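Long-range contacts in alpha,alpha-trehalose-phosphate synthase (UDP-forming) (Burkholderia multivorans, PDB 5UOF), which is a glycosyltransferase of family 20, built on the GT-B fold of two Rossmann-like domains that face each other across a cleft: residues A[272-277]-A[305-310]; A[367-372]-A[397-402]; A[133-138]-A[460-465]. All coordinates share one frame; numbering follows the deposited sequence.

Contact 1. Residues A[272-277]-A[305-310]; sequences DRLDYS and QIAPPT
D272 and Q305 meet through their polar ends, and the aspartate can be followed outward. Its CB and CG both lie 3.9 Å from Q305 NE2, with CG beside the backbone N and anti to the carbonyl carbon (chi1 -57°). OD1 then accepts from Q305 NE2 at 3.1 Å, nearly straight and on the anti side of the carboxylate, with OD1 almost in the amide plane. At the other corner OD2 forms a salt bridge to R283. Q305 NE2 also donates to I306 O from above the carbonyl plane, whereas D272 N approaches that oxygen nearly along the C=O axis at 3.0 Å, while Q305 OE1 turns to S270 OG. Two donors thus grip I306 O.

Next along the chains, A307 CA sends a C-H toward D272 O (3.1 Å), and A307 CB packs on L274 CD2 at 3.5 Å. Farther out a water takes over, accepting from L274 N at 2.9 Å, donating to P308 O and meeting T310 OG1. R273 crosses T310 without bonding it; its NH1 pairs with D275.

The bond from D272 N prolongs the pairing of strands 266-271 and 301-306 in the parallel sheet, whose loops here leave the C-terminal ends of neighbouring strands, as in Rossmann-like domains.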
ATOM      1  N   ASP A 272      18.584  -4.341 -13.739  1.00 13.18           N
ATOM      2  CA  ASP A 272      17.826  -4.539 -12.503  1.00 11.83           C
ATOM      3  C   ASP A 272      18.171  -5.877 -11.882  1.00 14.90           C
ATOM      4  O   ASP A 272      18.230  -6.887 -12.580  1.00 16.33           O
ATOM      5  CB  ASP A 272      16.305  -4.550 -12.741  1.00 14.31           C
ATOM      6  CG  ASP A 272      15.786  -3.297 -13.407  1.00 18.39           C
ATOM      7  OD1 ASP A 272      16.050  -3.090 -14.615  1.00 17.04           O
ATOM      8  OD2 ASP A 272      15.055  -2.540 -12.731  1.00 16.71           O
ATOM      9  N   ARG A 273      18.346  -5.896 -10.561  1.00 14.98           N
ATOM     10  CA  ARG A 273      18.269  -7.169  -9.870  1.00 15.96           C
ATOM     11  C   ARG A 273      16.830  -7.683  -9.920  1.00 15.38           C
ATOM     12  O   ARG A 273      15.875  -6.923 -10.093  1.00 17.51           O
ATOM     13  CB  ARG A 273      18.754  -7.032  -8.427  1.00 22.51           C
ATOM     14  CG  ARG A 273      17.787  -6.321  -7.509  1.00 39.11           C
ATOM     15  CD  ARG A 273      18.365  -6.162  -6.109  1.00 50.03           C
ATOM     16  NE  ARG A 273      18.680  -7.446  -5.490  1.00 53.94           N
ATOM     17  CZ  ARG A 273      17.836  -8.135  -4.726  1.00 55.42           C
ATOM     18  NH1 ARG A 273      16.620  -7.662  -4.492  1.00 49.75           N
ATOM     19  NH2 ARG A 273      18.207  -9.294  -4.196  1.00 56.78           N
ATOM     20  N   LEU A 274      16.675  -8.994  -9.798  1.00 17.49           N
ATOM     21  CA  LEU A 274      15.348  -9.598  -9.898  1.00 14.91           C
ATOM     22  C   LEU A 274      14.690  -9.560  -8.525  1.00 16.11           C
ATOM     23  O   LEU A 274      15.028 -10.354  -7.646  1.00 19.64           O
ATOM     24  CB  LEU A 274      15.438 -11.028 -10.420  1.00 14.26           C
ATOM     25  CG  LEU A 274      16.060 -11.220 -11.806  1.00 12.83           C
ATOM     26  CD1 LEU A 274      15.822 -12.658 -12.286  1.00 17.93           C
ATOM     27  CD2 LEU A 274      15.509 -10.216 -12.825  1.00 13.10           C
ATOM     28  N   ASP A 275      13.750  -8.637  -8.330  1.00 15.98           N
ATOM     29  CA  ASP A 275      12.861  -8.723  -7.179  1.00 13.49           C
ATOM     30  C   ASP A 275      11.517  -8.135  -7.581  1.00 13.67           C
ATOM     31  O   ASP A 275      11.367  -7.551  -8.661  1.00 12.67           O
ATOM     32  CB  ASP A 275      13.450  -8.050  -5.917  1.00 21.59           C
ATOM     33  CG  ASP A 275      13.644  -6.556  -6.069  1.00 22.43           C
ATOM     34  OD1 ASP A 275      12.675  -5.843  -6.382  1.00 16.64           O
ATOM     35  OD2 ASP A 275      14.779  -6.077  -5.840  1.00 23.22           O
ATOM     36  N   TYR A 276      10.525  -8.318  -6.709  1.00 15.10           N
ATOM     37  CA  TYR A 276       9.160  -7.971  -7.079  1.00 14.51           C
ATOM     38  C   TYR A 276       8.880  -6.476  -7.061  1.00 16.87           C
ATOM     39  O   TYR A 276       7.785  -6.070  -7.458  1.00 17.98           O
ATOM     40  CB  TYR A 276       8.164  -8.704  -6.181  1.00 14.22           C
ATOM     41  CG  TYR A 276       7.964 -10.127  -6.640  1.00 15.02           C
ATOM     42  CD1 TYR A 276       7.473 -10.392  -7.918  1.00 24.42           C
ATOM     43  CD2 TYR A 276       8.297 -11.201  -5.827  1.00 21.79           C
ATOM     44  CE1 TYR A 276       7.298 -11.684  -8.366  1.00 29.04           C
ATOM     45  CE2 TYR A 276       8.121 -12.513  -6.271  1.00 28.44           C
ATOM     46  CZ  TYR A 276       7.621 -12.741  -7.545  1.00 31.51           C
ATOM     47  OH  TYR A 276       7.442 -14.025  -8.011  1.00 37.13           O
ATOM     48  N   SER A 277       9.831  -5.642  -6.650  1.00 15.03           N
ATOM     49  CA  SER A 277       9.626  -4.207  -6.761  1.00 11.24           C
ATOM     50  C   SER A 277       9.965  -3.663  -8.143  1.00 14.10           C
ATOM     51  O   SER A 277       9.684  -2.494  -8.411  1.00 13.46           O
ATOM     52  CB  SER A 277      10.466  -3.462  -5.717  1.00 16.46           C
ATOM     53  OG  SER A 277      11.833  -3.444  -6.094  1.00 17.53           O
ATOM     54  N   GLN A 305      18.137  -6.038 -21.419  1.00 11.03           N
ATOM     55  CA  GLN A 305      17.844  -6.134 -19.989  1.00 10.33           C
ATOM     56  C   GLN A 305      18.931  -6.975 -19.339  1.00 12.32           C
ATOM     57  O   GLN A 305      19.063  -8.167 -19.640  1.00 14.67           O
ATOM     58  CB  GLN A 305      16.470  -6.754 -19.736  1.00  9.76           C
ATOM     59  CG  GLN A 305      16.189  -7.005 -18.247  1.00 12.83           C
ATOM     60  CD  GLN A 305      15.932  -5.726 -17.492  1.00 12.47           C
ATOM     61  OE1 GLN A 305      15.016  -4.980 -17.831  1.00 13.15           O
ATOM     62  NE2 GLN A 305      16.744  -5.455 -16.464  1.00 12.59           N
ATOM     63  N   ILE A 306      19.707  -6.356 -18.455  1.00 10.38           N
ATOM     64  CA  ILE A 306      20.726  -7.047 -17.687  1.00  9.83           C
ATOM     65  C   ILE A 306      20.175  -7.242 -16.286  1.00 11.42           C
ATOM     66  O   ILE A 306      19.599  -6.317 -15.705  1.00 12.45           O
ATOM     67  CB  ILE A 306      22.045  -6.257 -17.671  1.00 15.23           C
ATOM     68  CG1 ILE A 306      22.632  -6.224 -19.087  1.00 13.60           C
ATOM     69  CG2 ILE A 306      23.046  -6.869 -16.672  1.00 12.54           C
ATOM     70  CD1 ILE A 306      23.722  -5.188 -19.272  1.00 13.90           C
ATOM     71  N   ALA A 307      20.318  -8.455 -15.765  1.00 14.40           N
ATOM     72  CA  ALA A 307      19.858  -8.796 -14.419  1.00 13.57           C
ATOM     73  C   ALA A 307      20.997  -9.526 -13.726  1.00 17.04           C
ATOM     74  O   ALA A 307      21.186 -10.736 -13.937  1.00 15.63           O
ATOM     75  CB  ALA A 307      18.590  -9.643 -14.450  1.00 13.16           C
ATOM     76  N   PRO A 308      21.801  -8.823 -12.939  1.00 20.09           N
ATOM     77  CA  PRO A 308      22.870  -9.477 -12.196  1.00 25.19           C
ATOM     78  C   PRO A 308      22.289 -10.553 -11.300  1.00 22.18           C
ATOM     79  O   PRO A 308      21.371 -10.277 -10.518  1.00 24.76           O
ATOM     80  CB  PRO A 308      23.486  -8.333 -11.372  1.00 27.27           C
ATOM     81  CG  PRO A 308      23.044  -7.070 -12.067  1.00 31.27           C
ATOM     82  CD  PRO A 308      21.713  -7.378 -12.664  1.00 21.55           C
ATOM     83  N   PRO A 309      22.756 -11.793 -11.418  1.00 24.71           N
ATOM     84  CA  PRO A 309      22.157 -12.880 -10.631  1.00 31.38           C
ATOM     85  C   PRO A 309      22.284 -12.631  -9.133  1.00 38.43           C
ATOM     86  O   PRO A 309      23.306 -12.142  -8.647  1.00 36.33           O
ATOM     87  CB  PRO A 309      22.958 -14.112 -11.065  1.00 31.65           C
ATOM     88  CG  PRO A 309      23.486 -13.757 -12.426  1.00 34.50           C
ATOM     89  CD  PRO A 309      23.784 -12.288 -12.350  1.00 28.80           C
ATOM     90  N   THR A 310      21.205 -12.941  -8.407  1.00 48.04           N
ATOM     91  CA  THR A 310      21.171 -12.908  -6.943  1.00 55.25           C
ATOM     92  C   THR A 310      20.478 -14.190  -6.479  1.00 62.44           C
ATOM     93  O   THR A 310      19.355 -14.153  -5.968  1.00 64.53           O
ATOM     94  CB  THR A 310      20.448 -11.664  -6.408  1.00 52.15           C
ATOM     95  OG1 THR A 310      19.123 -11.607  -6.953  1.00 43.54           O
ATOM     96  CG2 THR A 310      21.201 -10.386  -6.761  1.00 54.14           C
TER
HETATM   97  O   HOH W   1      18.967 -10.683  -9.538  1.00 19.39           O
HETATM   98  O   HOH W   2      16.795 -11.605  -6.208  1.00 49.48           O

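Contact 2. Residues A[367-372]-A[397-402]; sequences VTPLRD and EFAGAA
L370 O presses against F398, 3.1 Å from its CB and 3.5 Å from CG, so the phenylalanine sits tight on the backbone of the facing loop. Close by, D372 bonds to the residues on either side of A399: D372 N donates to F398 O at 3.1 Å, and D372 O accepts from G400 N at 2.9 Å, both carbonyls being met from a tilt of about 30° out of plane. These two bonds make D372 and A399 a single beta bridge. Behind it the apolar contacts are wider, A399 CB lying 4.1 Å from D372 CB and 4.2 Å from P369 CG.

The looser side belongs to R371. Its chain bends at chi2 and chi3 and crosses the F398 side chain at about a right angle; the guanidinium and ring planes are 36° apart, and F398 CB lies off one face of the guanidinium, toward its rim. This residue has two conformers, however, so the approach of R371 NH2 to F398 CD1 is doubtful as a fixed feature. Here the second subunit arrives: R174 of that subunit packs on F398 and pairs with E397.

Backbone groups do the joining, and the D372 carboxylate meets other partners, K278, N375 and M374 N; the bridge probably helps to position it for them.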
ATOM      1  N   VAL A 367      14.217   2.812 -16.776  1.00  8.71           N
ATOM      2  CA  VAL A 367      14.365   2.566 -15.341  1.00  8.78           C
ATOM      3  C   VAL A 367      13.033   2.816 -14.644  1.00  9.47           C
ATOM      4  O   VAL A 367      12.801   3.891 -14.081  1.00 10.57           O
ATOM      5  CB  VAL A 367      15.476   3.462 -14.760  1.00 12.63           C
ATOM      6  CG1 VAL A 367      15.771   3.092 -13.314  1.00 13.87           C
ATOM      7  CG2 VAL A 367      16.735   3.372 -15.613  1.00 12.20           C
ATOM      8  N   THR A 368      12.142   1.835 -14.660  1.00 10.33           N
ATOM      9  CA  THR A 368      10.765   2.065 -14.217  1.00  8.84           C
ATOM     10  C   THR A 368      10.321   1.030 -13.185  1.00 13.55           C
ATOM     11  O   THR A 368       9.304   0.349 -13.364  1.00 13.09           O
ATOM     12  CB  THR A 368       9.828   2.097 -15.424  1.00 16.49           C
ATOM     13  OG1 THR A 368       9.878   0.844 -16.114  1.00 15.19           O
ATOM     14  CG2 THR A 368      10.233   3.229 -16.403  1.00 13.17           C
ATOM     15  N   PRO A 369      11.031   0.932 -12.052  1.00 11.63           N
ATOM     16  CA  PRO A 369      10.588   0.020 -10.990  1.00 11.43           C
ATOM     17  C   PRO A 369       9.241   0.439 -10.434  1.00 11.96           C
ATOM     18  O   PRO A 369       8.887   1.619 -10.448  1.00 13.29           O
ATOM     19  CB  PRO A 369      11.677   0.162  -9.915  1.00 11.81           C
ATOM     20  CG  PRO A 369      12.217   1.571 -10.126  1.00  9.73           C
ATOM     21  CD  PRO A 369      12.206   1.723 -11.644  1.00 10.91           C
ATOM     22  N   LEU A 370       8.504  -0.544  -9.902  1.00 11.47           N
ATOM     23  CA  LEU A 370       7.224  -0.239  -9.267  1.00 12.80           C
ATOM     24  C   LEU A 370       7.412   0.584  -8.002  1.00 11.60           C
ATOM     25  O   LEU A 370       6.531   1.370  -7.641  1.00 11.56           O
ATOM     26  CB  LEU A 370       6.471  -1.526  -8.933  1.00 13.09           C
ATOM     27  CG  LEU A 370       6.294  -2.459 -10.126  1.00 13.28           C
ATOM     28  CD1 LEU A 370       5.467  -3.684  -9.717  1.00 18.97           C
ATOM     29  CD2 LEU A 370       5.663  -1.711 -11.311  1.00 14.57           C
ATOM     30  N   ARG A 371       8.549   0.412  -7.325  1.00 10.80           N
ATOM     31  CA  ARG A 371       8.852   1.132  -6.098  0.86 11.01           C
ATOM     32  C   ARG A 371      10.342   0.979  -5.820  1.00 10.15           C
ATOM     33  O   ARG A 371      10.879  -0.130  -5.917  1.00 14.34           O
ATOM     34  CB  ARG A 371       7.997   0.583  -4.947  0.86 11.74           C
ATOM     35  CG  ARG A 371       8.195   1.252  -3.599  0.86 12.16           C
ATOM     36  CD  ARG A 371       7.921   2.742  -3.642  0.86 14.58           C
ATOM     37  NE  ARG A 371       6.499   3.053  -3.786  0.86 14.47           N
ATOM     38  CZ  ARG A 371       5.959   4.206  -3.399  0.86 18.05           C
ATOM     39  NH1 ARG A 371       6.722   5.132  -2.829  0.86 24.22           N
ATOM     40  NH2 ARG A 371       4.655   4.416  -3.549  0.86 20.27           N
ATOM     41  N   ASP A 372      11.007   2.091  -5.487  1.00  9.09           N
ATOM     42  CA  ASP A 372      12.451   2.071  -5.260  1.00 12.14           C
ATOM     43  C   ASP A 372      12.817   3.225  -4.336  1.00 11.17           C
ATOM     44  O   ASP A 372      12.390   4.361  -4.557  1.00 12.12           O
ATOM     45  CB  ASP A 372      13.191   2.183  -6.602  1.00 14.33           C
ATOM     46  CG  ASP A 372      14.651   1.740  -6.525  1.00 17.08           C
ATOM     47  OD1 ASP A 372      15.355   2.107  -5.554  1.00 18.86           O
ATOM     48  OD2 ASP A 372      15.102   1.048  -7.464  1.00 14.72           O
ATOM     49  N   GLU A 397       7.828   7.195 -11.574  1.00 10.89           N
ATOM     50  CA  GLU A 397       7.519   8.190 -10.556  1.00  9.69           C
ATOM     51  C   GLU A 397       7.583   7.631  -9.143  1.00 12.86           C
ATOM     52  O   GLU A 397       7.500   8.411  -8.193  1.00 12.00           O
ATOM     53  CB  GLU A 397       6.130   8.779 -10.788  1.00 12.42           C
ATOM     54  CG  GLU A 397       5.016   7.774 -10.696  1.00 16.67           C
ATOM     55  CD  GLU A 397       3.667   8.455 -10.794  1.00 25.52           C
ATOM     56  OE1 GLU A 397       3.152   8.923  -9.757  1.00 26.60           O
ATOM     57  OE2 GLU A 397       3.146   8.552 -11.921  1.00 22.86           O
ATOM     58  N   PHE A 398       7.673   6.313  -8.984  1.00  8.92           N
ATOM     59  CA  PHE A 398       7.780   5.699  -7.663  1.00 11.11           C
ATOM     60  C   PHE A 398       9.211   5.368  -7.282  1.00 10.60           C
ATOM     61  O   PHE A 398       9.430   4.686  -6.264  1.00  9.74           O
ATOM     62  CB  PHE A 398       6.940   4.436  -7.595  1.00  9.31           C
ATOM     63  CG  PHE A 398       5.480   4.658  -7.911  1.00 10.65           C
ATOM     64  CD1 PHE A 398       4.671   5.367  -7.043  1.00 17.62           C
ATOM     65  CD2 PHE A 398       4.930   4.147  -9.078  1.00 14.69           C
ATOM     66  CE1 PHE A 398       3.322   5.559  -7.328  1.00 20.55           C
ATOM     67  CE2 PHE A 398       3.590   4.341  -9.373  1.00 15.78           C
ATOM     68  CZ  PHE A 398       2.791   5.042  -8.502  1.00 15.32           C
ATOM     69  N   ALA A 399      10.182   5.800  -8.077  1.00 11.01           N
ATOM     70  CA  ALA A 399      11.587   5.732  -7.685  1.00 10.74           C
ATOM     71  C   ALA A 399      11.958   7.019  -6.964  1.00 10.87           C
ATOM     72  O   ALA A 399      11.555   8.114  -7.372  1.00 12.01           O
ATOM     73  CB  ALA A 399      12.488   5.529  -8.903  1.00  8.13           C
ATOM     74  N   GLY A 400      12.705   6.885  -5.867  1.00 10.05           N
ATOM     75  CA  GLY A 400      13.104   8.063  -5.117  1.00 11.18           C
ATOM     76  C   GLY A 400      13.820   9.095  -5.966  1.00  9.15           C
ATOM     77  O   GLY A 400      13.710  10.301  -5.714  1.00 12.32           O
ATOM     78  N   ALA A 401      14.562   8.641  -6.976  1.00 10.02           N
ATOM     79  CA  ALA A 401      15.337   9.556  -7.815  1.00 10.66           C
ATOM     80  C   ALA A 401      14.446  10.474  -8.649  1.00 10.68           C
ATOM     81  O   ALA A 401      14.929  11.505  -9.136  1.00 11.14           O
ATOM     82  CB  ALA A 401      16.270   8.766  -8.738  1.00 10.14           C
ATOM     83  N   ALA A 402      13.169  10.124  -8.821  1.00 11.86           N
ATOM     84  CA  ALA A 402      12.248  10.970  -9.577  1.00 12.08           C
ATOM     85  C   ALA A 402      12.063  12.345  -8.949  1.00 14.98           C
ATOM     86  O   ALA A 402      11.717  13.297  -9.657  1.00 14.84           O
ATOM     87  CB  ALA A 402      10.883  10.280  -9.709  1.00 15.02           C
TER

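Contact 3. Residues A[133-138]-A[460-465]; sequences DDLIWV and DLRSVA
L135 spreads its two methyls over one side of the helix around L461. CD1 touches R462 CG at 3.7 Å, where the leucine crosses the arginine chain at about a right angle, and CD2 reaches A465 CB at 4.3 Å and brushes L461 O. L461 answers from the helix: its CD1 lies 4.4 Å from L135 CB and 4.3 Å from W137 CB, and its CD2 rests 4.1 Å from I136 O. Thus one leucine from each element reaches in among neighbours of the other.

The second shell fixes both partners. L135 and W137 are paired by their backbones to strand 12-16 and its approach, while I136 pairs on the other side with P158 and G160. W137 stacks on F457 and meets W453, a turn or two earlier in helix 450-472, which extends the apolar seam along the helix. R462 runs out, extended from CG to NE, past E42 and T43 of helix 32-43.

The strand and helix segments approach to 9.2 Å between axes, with their directions 139° apart, the helix running obliquely antiparallel to the strand, against the N-terminal sheet. With no hydrogen bond across it, the contact depends on shape and burial of hydrocarbon, while L461 O is used within the helix and the backbones of L135 to W137 pair with strands on both sides.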
ATOM      1  N   ASP A 133      32.964   8.909  22.826  1.00 28.83           N
ATOM      2  CA  ASP A 133      32.677   9.966  21.862  1.00 31.36           C
ATOM      3  C   ASP A 133      32.478   9.446  20.447  1.00 31.26           C
ATOM      4  O   ASP A 133      32.290  10.254  19.528  1.00 26.35           O
ATOM      5  CB  ASP A 133      33.801  11.008  21.857  1.00 31.56           C
ATOM      6  CG  ASP A 133      35.125  10.428  21.391  1.00 39.21           C
ATOM      7  OD1 ASP A 133      35.474   9.312  21.830  1.00 39.96           O
ATOM      8  OD2 ASP A 133      35.809  11.080  20.574  1.00 47.59           O
ATOM      9  N   ASP A 134      32.527   8.131  20.244  1.00 26.42           N
ATOM     10  CA  ASP A 134      32.342   7.577  18.911  1.00 25.31           C
ATOM     11  C   ASP A 134      31.005   8.014  18.326  1.00 27.46           C
ATOM     12  O   ASP A 134      29.986   8.064  19.025  1.00 24.04           O
ATOM     13  CB  ASP A 134      32.404   6.051  18.945  1.00 25.14           C
ATOM     14  CG  ASP A 134      33.811   5.514  19.164  1.00 26.56           C
ATOM     15  OD1 ASP A 134      34.790   6.270  18.962  1.00 27.51           O
ATOM     16  OD2 ASP A 134      33.922   4.322  19.523  1.00 26.80           O
ATOM     17  N   LEU A 135      31.016   8.328  17.036  1.00 23.28           N
ATOM     18  CA  LEU A 135      29.792   8.564  16.277  1.00 21.94           C
ATOM     19  C   LEU A 135      29.429   7.284  15.532  1.00 21.78           C
ATOM     20  O   LEU A 135      30.239   6.769  14.752  1.00 26.32           O
ATOM     21  CB  LEU A 135      29.990   9.724  15.303  1.00 21.96           C
ATOM     22  CG  LEU A 135      30.594  10.990  15.909  1.00 23.15           C
ATOM     23  CD1 LEU A 135      30.949  11.999  14.821  1.00 27.89           C
ATOM     24  CD2 LEU A 135      29.650  11.614  16.923  1.00 23.14           C
ATOM     25  N   ILE A 136      28.215   6.778  15.750  1.00 20.08           N
ATOM     26  CA  ILE A 136      27.796   5.486  15.218  1.00 19.34           C
ATOM     27  C   ILE A 136      26.774   5.717  14.116  1.00 23.68           C
ATOM     28  O   ILE A 136      25.785   6.428  14.327  1.00 21.24           O
ATOM     29  CB  ILE A 136      27.221   4.587  16.322  1.00 19.31           C
ATOM     30  CG1 ILE A 136      28.224   4.511  17.488  1.00 20.63           C
ATOM     31  CG2 ILE A 136      26.923   3.199  15.782  1.00 18.78           C
ATOM     32  CD1 ILE A 136      27.720   3.682  18.654  1.00 21.22           C
ATOM     33  N   TRP A 137      26.998   5.091  12.957  1.00 17.87           N
ATOM     34  CA  TRP A 137      26.142   5.247  11.777  1.00 16.91           C
ATOM     35  C   TRP A 137      25.703   3.868  11.294  1.00 16.39           C
ATOM     36  O   TRP A 137      26.507   3.123  10.721  1.00 16.85           O
ATOM     37  CB  TRP A 137      26.884   6.000  10.677  1.00 17.24           C
ATOM     38  CG  TRP A 137      25.997   6.443   9.538  1.00 16.42           C
ATOM     39  CD1 TRP A 137      24.652   6.244   9.412  1.00 22.15           C
ATOM     40  CD2 TRP A 137      26.413   7.159   8.376  1.00 16.63           C
ATOM     41  NE1 TRP A 137      24.199   6.799   8.238  1.00 19.19           N
ATOM     42  CE2 TRP A 137      25.263   7.370   7.585  1.00 17.69           C
ATOM     43  CE3 TRP A 137      27.648   7.653   7.929  1.00 18.62           C
ATOM     44  CZ2 TRP A 137      25.312   8.044   6.371  1.00 20.15           C
ATOM     45  CZ3 TRP A 137      27.689   8.325   6.708  1.00 22.20           C
ATOM     46  CH2 TRP A 137      26.529   8.513   5.953  1.00 22.65           C
ATOM     47  N   VAL A 138      24.417   3.541  11.508  1.00 15.57           N
ATOM     48  CA  VAL A 138      23.825   2.242  11.185  1.00 18.07           C
ATOM     49  C   VAL A 138      23.082   2.333   9.858  1.00 14.89           C
ATOM     50  O   VAL A 138      22.322   3.283   9.624  1.00 17.35           O
ATOM     51  CB  VAL A 138      22.872   1.793  12.309  1.00 14.83           C
ATOM     52  CG1 VAL A 138      22.269   0.422  11.994  1.00 17.27           C
ATOM     53  CG2 VAL A 138      23.603   1.787  13.655  1.00 16.09           C
ATOM     54  N   ASP A 460      25.400  16.120  10.842  1.00 20.21           N
ATOM     55  CA  ASP A 460      24.278  16.069  11.772  1.00 19.65           C
ATOM     56  C   ASP A 460      24.612  15.221  12.995  1.00 20.43           C
ATOM     57  O   ASP A 460      24.191  15.551  14.106  1.00 21.21           O
ATOM     58  CB  ASP A 460      23.022  15.562  11.063  1.00 21.53           C
ATOM     59  CG  ASP A 460      22.418  16.610  10.127  1.00 27.18           C
ATOM     60  OD1 ASP A 460      22.867  17.777  10.177  1.00 27.02           O
ATOM     61  OD2 ASP A 460      21.506  16.275   9.337  1.00 24.74           O
ATOM     62  N   LEU A 461      25.379  14.140  12.820  1.00 20.31           N
ATOM     63  CA  LEU A 461      25.862  13.392  13.982  1.00 22.28           C
ATOM     64  C   LEU A 461      26.752  14.262  14.856  1.00 25.75           C
ATOM     65  O   LEU A 461      26.645  14.245  16.089  1.00 24.85           O
ATOM     66  CB  LEU A 461      26.622  12.147  13.532  1.00 21.48           C
ATOM     67  CG  LEU A 461      25.793  10.967  13.039  1.00 25.71           C
ATOM     68  CD1 LEU A 461      26.701   9.910  12.456  1.00 24.02           C
ATOM     69  CD2 LEU A 461      24.962  10.399  14.187  1.00 25.24           C
ATOM     70  N   ARG A 462      27.644  15.032  14.234  1.00 22.19           N
ATOM     71  CA  ARG A 462      28.499  15.911  15.018  1.00 23.24           C
ATOM     72  C   ARG A 462      27.688  16.982  15.733  1.00 25.28           C
ATOM     73  O   ARG A 462      28.050  17.396  16.840  1.00 27.19           O
ATOM     74  CB  ARG A 462      29.569  16.530  14.118  1.00 23.05           C
ATOM     75  CG  ARG A 462      30.587  15.516  13.658  1.00 24.44           C
ATOM     76  CD  ARG A 462      31.580  16.079  12.656  1.00 29.97           C
ATOM     77  NE  ARG A 462      32.614  15.095  12.346  1.00 34.79           N
ATOM     78  CZ  ARG A 462      33.325  15.077  11.223  1.00 32.08           C
ATOM     79  NH1 ARG A 462      33.116  15.988  10.281  1.00 30.12           N
ATOM     80  NH2 ARG A 462      34.241  14.136  11.035  1.00 31.68           N
ATOM     81  N   SER A 463      26.580  17.431  15.132  1.00 24.31           N
ATOM     82  CA  SER A 463      25.730  18.413  15.801  1.00 23.56           C
ATOM     83  C   SER A 463      25.082  17.829  17.050  1.00 25.32           C
ATOM     84  O   SER A 463      24.920  18.534  18.055  1.00 29.52           O
ATOM     85  CB  SER A 463      24.659  18.933  14.846  1.00 25.94           C
ATOM     86  OG  SER A 463      25.241  19.798  13.891  1.00 30.10           O
ATOM     87  N   VAL A 464      24.679  16.556  17.001  1.00 27.50           N
ATOM     88  CA  VAL A 464      24.165  15.899  18.202  1.00 28.95           C
ATOM     89  C   VAL A 464      25.205  15.953  19.315  1.00 28.03           C
ATOM     90  O   VAL A 464      24.907  16.333  20.454  1.00 26.78           O
ATOM     91  CB  VAL A 464      23.751  14.451  17.891  1.00 23.91           C
ATOM     92  CG1 VAL A 464      23.321  13.736  19.182  1.00 26.12           C
ATOM     93  CG2 VAL A 464      22.627  14.431  16.884  1.00 22.83           C
ATOM     94  N   ALA A 465      26.449  15.589  18.993  1.00 27.71           N
ATOM     95  CA  ALA A 465      27.509  15.593  19.997  1.00 29.50           C
ATOM     96  C   ALA A 465      27.729  16.990  20.565  1.00 31.39           C
ATOM     97  O   ALA A 465      27.894  17.159  21.780  1.00 33.33           O
ATOM     98  CB  ALA A 465      28.802  15.045  19.390  1.00 26.81           C
TER

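Read from the N terminus, the chain opens contact 3 first, at 133-138 in the N-terminal sheet, and closes it last, when helix 450-472 returns from the second domain. Contacts 1 and 2 are both nested inside that long loop and follow each other in series: 272-277 meets 305-310 after a helix and a strand, then 367-372 meets 397-402 after another such pair. Neither crosses the other, yet they touch in space, S277 packing against P369, L370 and R371. They join the C-terminal ends of the four inner strands of the six-stranded parallel sheet and the loops that follow them, whereas contact 3, its centre about 35 Å from that of contact 1, ties the C-terminal helix back to the N-terminal domain.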